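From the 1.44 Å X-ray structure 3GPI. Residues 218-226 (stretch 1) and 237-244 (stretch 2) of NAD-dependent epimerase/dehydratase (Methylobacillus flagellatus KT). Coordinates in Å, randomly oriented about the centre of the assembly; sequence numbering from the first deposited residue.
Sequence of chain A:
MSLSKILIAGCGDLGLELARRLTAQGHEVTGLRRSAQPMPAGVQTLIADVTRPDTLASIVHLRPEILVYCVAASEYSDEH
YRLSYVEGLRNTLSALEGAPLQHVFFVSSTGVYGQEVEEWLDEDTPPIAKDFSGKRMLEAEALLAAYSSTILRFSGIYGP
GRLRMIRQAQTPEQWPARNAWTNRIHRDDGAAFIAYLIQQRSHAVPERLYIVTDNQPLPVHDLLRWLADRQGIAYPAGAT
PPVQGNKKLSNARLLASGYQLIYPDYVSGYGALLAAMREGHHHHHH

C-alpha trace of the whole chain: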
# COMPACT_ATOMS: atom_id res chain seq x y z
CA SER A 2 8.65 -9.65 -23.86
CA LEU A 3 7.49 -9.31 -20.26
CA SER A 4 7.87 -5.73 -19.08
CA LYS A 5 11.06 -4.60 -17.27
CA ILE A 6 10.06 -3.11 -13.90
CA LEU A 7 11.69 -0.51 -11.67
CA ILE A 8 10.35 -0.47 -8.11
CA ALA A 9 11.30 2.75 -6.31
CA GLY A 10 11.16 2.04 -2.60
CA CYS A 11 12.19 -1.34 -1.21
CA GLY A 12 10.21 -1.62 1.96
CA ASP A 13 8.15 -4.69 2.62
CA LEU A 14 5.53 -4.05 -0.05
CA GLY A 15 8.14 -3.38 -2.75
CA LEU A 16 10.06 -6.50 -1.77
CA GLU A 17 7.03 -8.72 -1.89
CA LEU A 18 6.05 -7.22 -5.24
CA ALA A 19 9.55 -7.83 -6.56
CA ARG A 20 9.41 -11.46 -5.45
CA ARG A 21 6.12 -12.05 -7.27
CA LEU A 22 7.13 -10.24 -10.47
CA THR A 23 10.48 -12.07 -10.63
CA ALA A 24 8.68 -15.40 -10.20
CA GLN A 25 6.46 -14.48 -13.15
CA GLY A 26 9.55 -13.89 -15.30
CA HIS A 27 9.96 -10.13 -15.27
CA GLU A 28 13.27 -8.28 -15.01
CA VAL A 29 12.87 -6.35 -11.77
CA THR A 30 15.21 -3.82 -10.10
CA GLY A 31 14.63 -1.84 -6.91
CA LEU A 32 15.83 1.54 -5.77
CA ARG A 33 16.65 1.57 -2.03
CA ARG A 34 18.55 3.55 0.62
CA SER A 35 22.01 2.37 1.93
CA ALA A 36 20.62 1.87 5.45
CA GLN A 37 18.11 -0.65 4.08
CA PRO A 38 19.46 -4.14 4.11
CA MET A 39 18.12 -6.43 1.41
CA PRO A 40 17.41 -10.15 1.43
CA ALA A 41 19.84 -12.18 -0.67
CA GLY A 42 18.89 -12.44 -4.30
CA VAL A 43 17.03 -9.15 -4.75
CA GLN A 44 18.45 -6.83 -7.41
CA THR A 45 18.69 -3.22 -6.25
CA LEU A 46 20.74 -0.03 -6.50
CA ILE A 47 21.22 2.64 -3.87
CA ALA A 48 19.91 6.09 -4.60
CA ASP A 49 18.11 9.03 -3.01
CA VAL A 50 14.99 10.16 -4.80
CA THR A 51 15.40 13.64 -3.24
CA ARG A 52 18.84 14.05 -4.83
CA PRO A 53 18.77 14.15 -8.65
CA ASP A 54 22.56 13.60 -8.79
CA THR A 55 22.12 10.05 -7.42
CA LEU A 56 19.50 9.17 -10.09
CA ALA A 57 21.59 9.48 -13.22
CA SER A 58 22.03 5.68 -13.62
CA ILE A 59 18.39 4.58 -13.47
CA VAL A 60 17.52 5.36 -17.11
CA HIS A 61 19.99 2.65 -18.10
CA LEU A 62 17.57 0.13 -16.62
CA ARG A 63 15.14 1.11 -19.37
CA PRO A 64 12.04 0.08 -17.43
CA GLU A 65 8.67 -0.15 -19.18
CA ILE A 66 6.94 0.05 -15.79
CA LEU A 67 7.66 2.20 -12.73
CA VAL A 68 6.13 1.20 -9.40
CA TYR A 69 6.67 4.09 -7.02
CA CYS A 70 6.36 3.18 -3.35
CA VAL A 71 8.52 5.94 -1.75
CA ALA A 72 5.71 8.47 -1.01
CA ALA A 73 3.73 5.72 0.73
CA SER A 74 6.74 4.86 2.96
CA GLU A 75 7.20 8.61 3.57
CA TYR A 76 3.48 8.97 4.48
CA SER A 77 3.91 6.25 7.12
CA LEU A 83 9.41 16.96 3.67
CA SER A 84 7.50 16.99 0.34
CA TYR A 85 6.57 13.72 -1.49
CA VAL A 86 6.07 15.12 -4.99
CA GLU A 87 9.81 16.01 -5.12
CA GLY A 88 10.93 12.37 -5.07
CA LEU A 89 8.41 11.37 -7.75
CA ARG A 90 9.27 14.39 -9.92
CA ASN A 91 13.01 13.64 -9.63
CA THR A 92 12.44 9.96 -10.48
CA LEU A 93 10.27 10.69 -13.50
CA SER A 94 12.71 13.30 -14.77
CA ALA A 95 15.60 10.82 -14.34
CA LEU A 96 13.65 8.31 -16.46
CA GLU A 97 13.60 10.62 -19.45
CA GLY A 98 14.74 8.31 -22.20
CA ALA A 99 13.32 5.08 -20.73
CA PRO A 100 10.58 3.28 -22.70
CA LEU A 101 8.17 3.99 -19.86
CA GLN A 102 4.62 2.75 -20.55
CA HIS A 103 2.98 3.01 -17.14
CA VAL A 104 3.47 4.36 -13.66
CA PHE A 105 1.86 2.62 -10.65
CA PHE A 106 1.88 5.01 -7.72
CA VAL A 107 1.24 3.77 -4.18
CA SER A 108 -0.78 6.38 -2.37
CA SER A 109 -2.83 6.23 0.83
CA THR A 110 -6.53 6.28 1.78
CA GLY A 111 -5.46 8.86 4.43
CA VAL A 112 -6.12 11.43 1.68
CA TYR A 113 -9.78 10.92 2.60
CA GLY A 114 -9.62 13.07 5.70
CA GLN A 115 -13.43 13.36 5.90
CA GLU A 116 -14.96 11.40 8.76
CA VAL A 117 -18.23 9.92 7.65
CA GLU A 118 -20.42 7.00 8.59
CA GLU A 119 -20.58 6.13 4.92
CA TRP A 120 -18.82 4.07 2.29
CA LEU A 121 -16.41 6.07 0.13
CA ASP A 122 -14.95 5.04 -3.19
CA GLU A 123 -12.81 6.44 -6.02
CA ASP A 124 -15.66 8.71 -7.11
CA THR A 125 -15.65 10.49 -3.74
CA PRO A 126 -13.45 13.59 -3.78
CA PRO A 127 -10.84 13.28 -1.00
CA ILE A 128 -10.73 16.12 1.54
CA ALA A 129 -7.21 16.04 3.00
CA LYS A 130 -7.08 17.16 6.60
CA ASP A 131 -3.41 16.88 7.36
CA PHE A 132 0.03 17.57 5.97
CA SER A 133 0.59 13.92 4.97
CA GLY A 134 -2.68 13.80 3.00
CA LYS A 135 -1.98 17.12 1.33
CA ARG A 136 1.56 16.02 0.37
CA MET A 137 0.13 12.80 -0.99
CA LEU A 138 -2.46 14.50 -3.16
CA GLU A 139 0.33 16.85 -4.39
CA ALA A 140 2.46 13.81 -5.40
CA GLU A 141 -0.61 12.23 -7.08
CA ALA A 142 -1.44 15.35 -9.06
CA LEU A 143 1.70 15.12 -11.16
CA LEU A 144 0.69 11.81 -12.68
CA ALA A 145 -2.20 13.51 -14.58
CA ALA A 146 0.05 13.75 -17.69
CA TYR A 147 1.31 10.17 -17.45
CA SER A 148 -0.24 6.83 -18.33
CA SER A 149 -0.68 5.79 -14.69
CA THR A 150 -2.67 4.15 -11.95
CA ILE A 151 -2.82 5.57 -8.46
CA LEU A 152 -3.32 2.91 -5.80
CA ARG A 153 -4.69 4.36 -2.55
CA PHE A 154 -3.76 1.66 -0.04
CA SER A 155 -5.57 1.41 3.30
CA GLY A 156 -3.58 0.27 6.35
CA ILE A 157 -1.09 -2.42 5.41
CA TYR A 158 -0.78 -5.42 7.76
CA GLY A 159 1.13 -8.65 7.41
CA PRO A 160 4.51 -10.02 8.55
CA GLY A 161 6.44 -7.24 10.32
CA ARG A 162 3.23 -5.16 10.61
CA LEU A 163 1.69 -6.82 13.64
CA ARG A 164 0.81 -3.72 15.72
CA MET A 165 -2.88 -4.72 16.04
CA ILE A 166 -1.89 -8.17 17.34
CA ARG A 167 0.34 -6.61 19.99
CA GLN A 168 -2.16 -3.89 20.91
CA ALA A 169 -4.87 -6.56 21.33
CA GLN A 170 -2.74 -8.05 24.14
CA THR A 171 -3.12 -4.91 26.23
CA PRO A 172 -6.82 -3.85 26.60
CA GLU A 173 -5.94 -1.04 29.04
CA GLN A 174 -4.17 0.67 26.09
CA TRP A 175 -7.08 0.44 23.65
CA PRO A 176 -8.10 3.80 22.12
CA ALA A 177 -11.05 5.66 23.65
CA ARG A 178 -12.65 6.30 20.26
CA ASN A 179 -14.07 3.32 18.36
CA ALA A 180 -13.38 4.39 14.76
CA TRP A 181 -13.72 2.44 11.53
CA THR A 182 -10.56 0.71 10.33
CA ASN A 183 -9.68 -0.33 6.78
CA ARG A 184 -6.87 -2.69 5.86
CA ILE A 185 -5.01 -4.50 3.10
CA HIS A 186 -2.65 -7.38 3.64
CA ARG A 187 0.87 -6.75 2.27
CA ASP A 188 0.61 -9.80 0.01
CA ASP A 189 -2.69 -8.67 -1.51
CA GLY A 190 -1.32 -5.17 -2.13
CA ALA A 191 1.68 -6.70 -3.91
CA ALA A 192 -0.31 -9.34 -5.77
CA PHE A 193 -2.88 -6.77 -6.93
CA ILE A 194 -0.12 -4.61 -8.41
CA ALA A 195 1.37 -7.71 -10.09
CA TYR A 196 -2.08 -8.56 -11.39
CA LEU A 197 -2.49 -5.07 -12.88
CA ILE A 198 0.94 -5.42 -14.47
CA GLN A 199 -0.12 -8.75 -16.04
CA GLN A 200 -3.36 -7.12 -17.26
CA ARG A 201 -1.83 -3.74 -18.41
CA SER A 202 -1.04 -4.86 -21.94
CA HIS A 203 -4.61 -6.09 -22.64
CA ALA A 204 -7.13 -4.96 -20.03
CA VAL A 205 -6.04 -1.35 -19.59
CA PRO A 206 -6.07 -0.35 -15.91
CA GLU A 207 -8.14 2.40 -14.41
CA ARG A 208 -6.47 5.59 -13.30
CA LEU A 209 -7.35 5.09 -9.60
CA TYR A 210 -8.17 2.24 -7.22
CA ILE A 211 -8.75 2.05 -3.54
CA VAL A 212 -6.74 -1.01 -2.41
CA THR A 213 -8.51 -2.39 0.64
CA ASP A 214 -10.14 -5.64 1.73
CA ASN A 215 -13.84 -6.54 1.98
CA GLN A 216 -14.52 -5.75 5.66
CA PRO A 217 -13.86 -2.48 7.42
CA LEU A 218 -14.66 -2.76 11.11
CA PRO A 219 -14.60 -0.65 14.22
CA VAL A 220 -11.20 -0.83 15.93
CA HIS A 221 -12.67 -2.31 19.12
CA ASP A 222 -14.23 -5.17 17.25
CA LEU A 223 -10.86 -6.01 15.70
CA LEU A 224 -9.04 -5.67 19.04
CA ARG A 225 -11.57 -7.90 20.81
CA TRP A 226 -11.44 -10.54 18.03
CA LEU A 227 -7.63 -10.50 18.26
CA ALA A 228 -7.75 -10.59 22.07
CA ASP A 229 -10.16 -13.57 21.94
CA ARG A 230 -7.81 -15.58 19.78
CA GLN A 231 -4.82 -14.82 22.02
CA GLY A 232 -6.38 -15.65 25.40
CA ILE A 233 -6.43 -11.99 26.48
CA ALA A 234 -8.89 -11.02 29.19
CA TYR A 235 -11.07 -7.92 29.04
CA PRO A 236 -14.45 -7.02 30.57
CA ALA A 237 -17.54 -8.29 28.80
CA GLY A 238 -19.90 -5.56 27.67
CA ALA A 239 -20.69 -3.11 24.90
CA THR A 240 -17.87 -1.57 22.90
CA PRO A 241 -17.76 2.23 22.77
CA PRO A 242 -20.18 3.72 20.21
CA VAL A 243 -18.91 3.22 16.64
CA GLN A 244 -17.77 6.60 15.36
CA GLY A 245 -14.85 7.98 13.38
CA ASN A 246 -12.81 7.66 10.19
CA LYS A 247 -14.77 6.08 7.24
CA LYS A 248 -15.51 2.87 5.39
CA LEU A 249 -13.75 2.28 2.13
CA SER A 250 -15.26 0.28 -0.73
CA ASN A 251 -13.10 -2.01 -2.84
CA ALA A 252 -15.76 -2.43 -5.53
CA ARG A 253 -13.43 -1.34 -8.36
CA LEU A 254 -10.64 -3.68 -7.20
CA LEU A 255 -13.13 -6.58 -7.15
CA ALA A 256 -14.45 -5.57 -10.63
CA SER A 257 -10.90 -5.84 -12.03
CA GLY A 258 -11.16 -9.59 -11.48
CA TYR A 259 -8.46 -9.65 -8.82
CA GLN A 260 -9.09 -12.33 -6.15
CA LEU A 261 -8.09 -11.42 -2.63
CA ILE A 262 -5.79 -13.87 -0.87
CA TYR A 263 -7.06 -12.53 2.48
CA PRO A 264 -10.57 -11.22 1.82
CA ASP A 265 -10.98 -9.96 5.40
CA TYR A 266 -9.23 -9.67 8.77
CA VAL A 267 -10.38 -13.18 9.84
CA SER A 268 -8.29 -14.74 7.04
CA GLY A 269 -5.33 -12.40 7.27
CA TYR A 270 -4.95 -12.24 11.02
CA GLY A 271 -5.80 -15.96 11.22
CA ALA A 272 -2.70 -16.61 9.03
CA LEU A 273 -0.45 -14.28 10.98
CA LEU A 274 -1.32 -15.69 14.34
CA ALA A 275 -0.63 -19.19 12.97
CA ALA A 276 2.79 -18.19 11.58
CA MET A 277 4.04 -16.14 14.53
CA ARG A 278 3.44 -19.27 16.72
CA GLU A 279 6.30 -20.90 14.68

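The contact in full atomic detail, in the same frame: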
# COMPACT_ATOMS: atom_id res chain seq x y z
N LEU A 218 -13.96 -2.53 9.84
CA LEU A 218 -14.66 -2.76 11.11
C LEU A 218 -14.19 -1.76 12.13
O LEU A 218 -13.11 -1.18 12.02
CB LEU A 218 -14.53 -4.22 11.65
CG LEU A 218 -13.18 -4.63 12.25
CD1 LEU A 218 -13.27 -6.11 12.78
CD2 LEU A 218 -12.07 -4.56 11.21
N PRO A 219 -15.02 -1.54 13.15
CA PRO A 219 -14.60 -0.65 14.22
C PRO A 219 -13.39 -1.24 14.95
O PRO A 219 -13.32 -2.47 15.13
CB PRO A 219 -15.82 -0.64 15.16
CG PRO A 219 -16.98 -0.99 14.29
CD PRO A 219 -16.38 -2.04 13.35
N VAL A 220 -12.48 -0.38 15.37
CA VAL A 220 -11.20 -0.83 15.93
C VAL A 220 -11.42 -1.75 17.16
O VAL A 220 -10.70 -2.70 17.36
CB VAL A 220 -10.23 0.35 16.21
CG1 VAL A 220 -10.73 1.25 17.37
CG2 VAL A 220 -8.82 -0.13 16.43
N HIS A 221 -12.43 -1.45 17.97
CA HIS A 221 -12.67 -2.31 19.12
C HIS A 221 -13.14 -3.69 18.76
O HIS A 221 -12.84 -4.63 19.47
CB HIS A 221 -13.66 -1.64 20.12
CG HIS A 221 -13.00 -0.63 21.01
ND1 HIS A 221 -12.73 -0.88 22.33
CD2 HIS A 221 -12.53 0.63 20.75
CE1 HIS A 221 -12.12 0.17 22.86
NE2 HIS A 221 -12.00 1.10 21.92
N ASP A 222 -13.86 -3.83 17.65
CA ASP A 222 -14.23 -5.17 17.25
C ASP A 222 -13.01 -5.97 16.80
O ASP A 222 -12.90 -7.16 17.08
CB ASP A 222 -15.25 -5.14 16.10
CG ASP A 222 -16.64 -4.70 16.55
OD1 ASP A 222 -16.89 -4.58 17.76
OD2 ASP A 222 -17.44 -4.49 15.63
N LEU A 223 -12.07 -5.32 16.12
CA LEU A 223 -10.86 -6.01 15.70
C LEU A 223 -10.01 -6.37 16.91
O LEU A 223 -9.54 -7.50 17.01
CB LEU A 223 -10.07 -5.09 14.74
CG LEU A 223 -8.74 -5.68 14.30
CD1 LEU A 223 -8.89 -7.04 13.56
CD2 LEU A 223 -8.00 -4.72 13.40
N LEU A 224 -9.86 -5.43 17.84
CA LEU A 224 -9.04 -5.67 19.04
C LEU A 224 -9.64 -6.79 19.88
O LEU A 224 -8.89 -7.64 20.32
CB LEU A 224 -8.87 -4.39 19.83
CG LEU A 224 -7.98 -3.34 19.20
CD1 LEU A 224 -8.23 -1.99 19.89
CD2 LEU A 224 -6.50 -3.77 19.25
N ARG A 225 -10.97 -6.82 20.04
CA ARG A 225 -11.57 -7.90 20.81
C ARG A 225 -11.43 -9.24 20.11
O ARG A 225 -11.19 -10.23 20.78
CB ARG A 225 -13.04 -7.61 21.09
CG ARG A 225 -13.24 -6.54 22.15
CD ARG A 225 -14.69 -6.30 22.32
NE ARG A 225 -14.94 -5.43 23.45
CZ ARG A 225 -16.06 -5.48 24.16
NH1 ARG A 225 -16.99 -6.40 23.89
NH2 ARG A 225 -16.22 -4.63 25.16
N TRP A 226 -11.56 -9.27 18.78
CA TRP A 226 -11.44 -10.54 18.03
C TRP A 226 -10.00 -11.05 18.22
O TRP A 226 -9.75 -12.25 18.47
CB TRP A 226 -11.76 -10.23 16.54
CG TRP A 226 -11.81 -11.49 15.66
CD1 TRP A 226 -12.93 -12.21 15.35
CD2 TRP A 226 -10.72 -12.13 15.00
NE1 TRP A 226 -12.60 -13.26 14.53
CE2 TRP A 226 -11.26 -13.23 14.29
CE3 TRP A 226 -9.36 -11.86 14.90
CZ2 TRP A 226 -10.46 -14.08 13.52
CZ3 TRP A 226 -8.56 -12.70 14.11
CH2 TRP A 226 -9.12 -13.82 13.45
N ALA A 237 -16.39 -8.12 29.71
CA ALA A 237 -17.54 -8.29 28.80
C ALA A 237 -18.38 -7.02 28.81
O ALA A 237 -18.42 -6.31 29.80
CB ALA A 237 -18.37 -9.47 29.21
N GLY A 238 -19.07 -6.73 27.71
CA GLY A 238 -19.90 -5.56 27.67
C GLY A 238 -19.85 -4.92 26.30
O GLY A 238 -19.10 -5.33 25.42
N ALA A 239 -20.66 -3.89 26.14
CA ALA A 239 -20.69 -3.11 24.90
C ALA A 239 -19.33 -2.49 24.61
O ALA A 239 -18.62 -2.09 25.51
CB ALA A 239 -21.72 -2.01 25.03
N THR A 240 -18.97 -2.43 23.33
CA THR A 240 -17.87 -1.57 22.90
C THR A 240 -18.30 -0.11 22.94
O THR A 240 -19.50 0.19 23.05
CB THR A 240 -17.44 -1.90 21.47
OG1 THR A 240 -18.59 -1.82 20.63
CG2 THR A 240 -16.90 -3.30 21.36
N PRO A 241 -17.35 0.83 22.87
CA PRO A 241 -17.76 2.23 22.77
C PRO A 241 -18.58 2.42 21.48
O PRO A 241 -18.47 1.63 20.56
CB PRO A 241 -16.43 2.97 22.71
CG PRO A 241 -15.41 2.00 23.25
CD PRO A 241 -15.89 0.67 22.82
N PRO A 242 -19.46 3.43 21.43
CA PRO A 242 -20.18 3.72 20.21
C PRO A 242 -19.24 3.82 18.98
O PRO A 242 -18.11 4.37 19.06
CB PRO A 242 -20.86 5.10 20.52
CG PRO A 242 -20.16 5.62 21.68
CD PRO A 242 -19.74 4.43 22.49
N VAL A 243 -19.70 3.25 17.87
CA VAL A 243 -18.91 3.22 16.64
C VAL A 243 -18.98 4.60 16.02
O VAL A 243 -20.08 5.08 15.65
CB VAL A 243 -19.46 2.17 15.68
CG1 VAL A 243 -18.71 2.22 14.34
CG2 VAL A 243 -19.37 0.78 16.31
N GLN A 244 -17.83 5.25 15.89
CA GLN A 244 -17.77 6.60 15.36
C GLN A 244 -16.33 6.97 15.00
O GLN A 244 -15.41 6.77 15.78
CB GLN A 244 -18.36 7.59 16.39
CG GLN A 244 -18.57 8.97 15.82
CD GLN A 244 -17.38 9.86 16.06
OE1 GLN A 244 -16.85 9.91 17.17
NE2 GLN A 244 -16.97 10.58 15.02
O HOH W 1 -17.94 -1.95 18.02
O HOH W 2 -18.83 -8.55 25.54

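A loop without regular secondary structure packs along one side of the first turns of a helix, held by a single arginine that grips a backbone carbonyl, by small apolar and CH-pi contacts, and by two bridging waters. The contact is modest, burying 356 Å² over both sides. Pro 219 occupies the N-cap position; Pro 219 O accepts a bond from Leu 223 N at 3.3 Å. A weak bond joins Asp 222 N to Pro 219 O at 2.9 Å. Pro 219, His 221 and Arg 225 all direct their CA-to-CB bonds toward the loop, whereas Val 220, Leu 223, Leu 224 and Trp 226 make no contact with it.

Arg 225 is the main polar anchor. Its side chain extends with chi2 and chi3 both t, and the guanidinium donates twice to one acceptor: Arg 225 NH1 to Gly 238 O at 2.8 Å and Arg 225 NH2 to the same Gly 238 O at 3.0 Å. The oxygen lies at the edge of the group, near its plane, so both terminal nitrogens can reach it, though the N-H...O angles of 143° and 136° show that both bonds are bent. Over one face of the guanidinium sits the methyl of Thr 240, with Thr 240 CG2 3.6 Å from Arg 225 NE. Gly 238 adopts phi/psi of 143/175, where a CB would be jammed against the preceding carbonyl oxygen; this backbone shape by itself calls for glycine.

The CA-to-CB bond of Thr 240 points toward the helix, and its side chain touches His 221, Asp 222 and Arg 225. Besides covering Arg 225, Thr 240 CG2 lies 3.8 Å from His 221 CB and 3.8 Å from Asp 222 OD1. The Thr 240 hydroxyl is linked to the same carboxylate through water 1, which donates to Asp 222 OD1 at 2.8 Å and lies 2.7 Å from Thr 240 OG1. Water 2 accepts from Gly 238 N at 2.8 Å and, weakly, from Arg 225 NH1 at 3.3 Å, tying the loop backbone to the arginine a second time.

Further along the loop the contact becomes apolar. Pro 241 CD sits 3.6 Å from the centroid of the His 221 ring and only 13° off its normal, a CH-pi contact over the face, while His 221 NE2 is hydrogen-bonded elsewhere in the structure. Pro 219 CG meets Val 243 CG2 at 3.6 Å, packing the residue just before the helix against the loop.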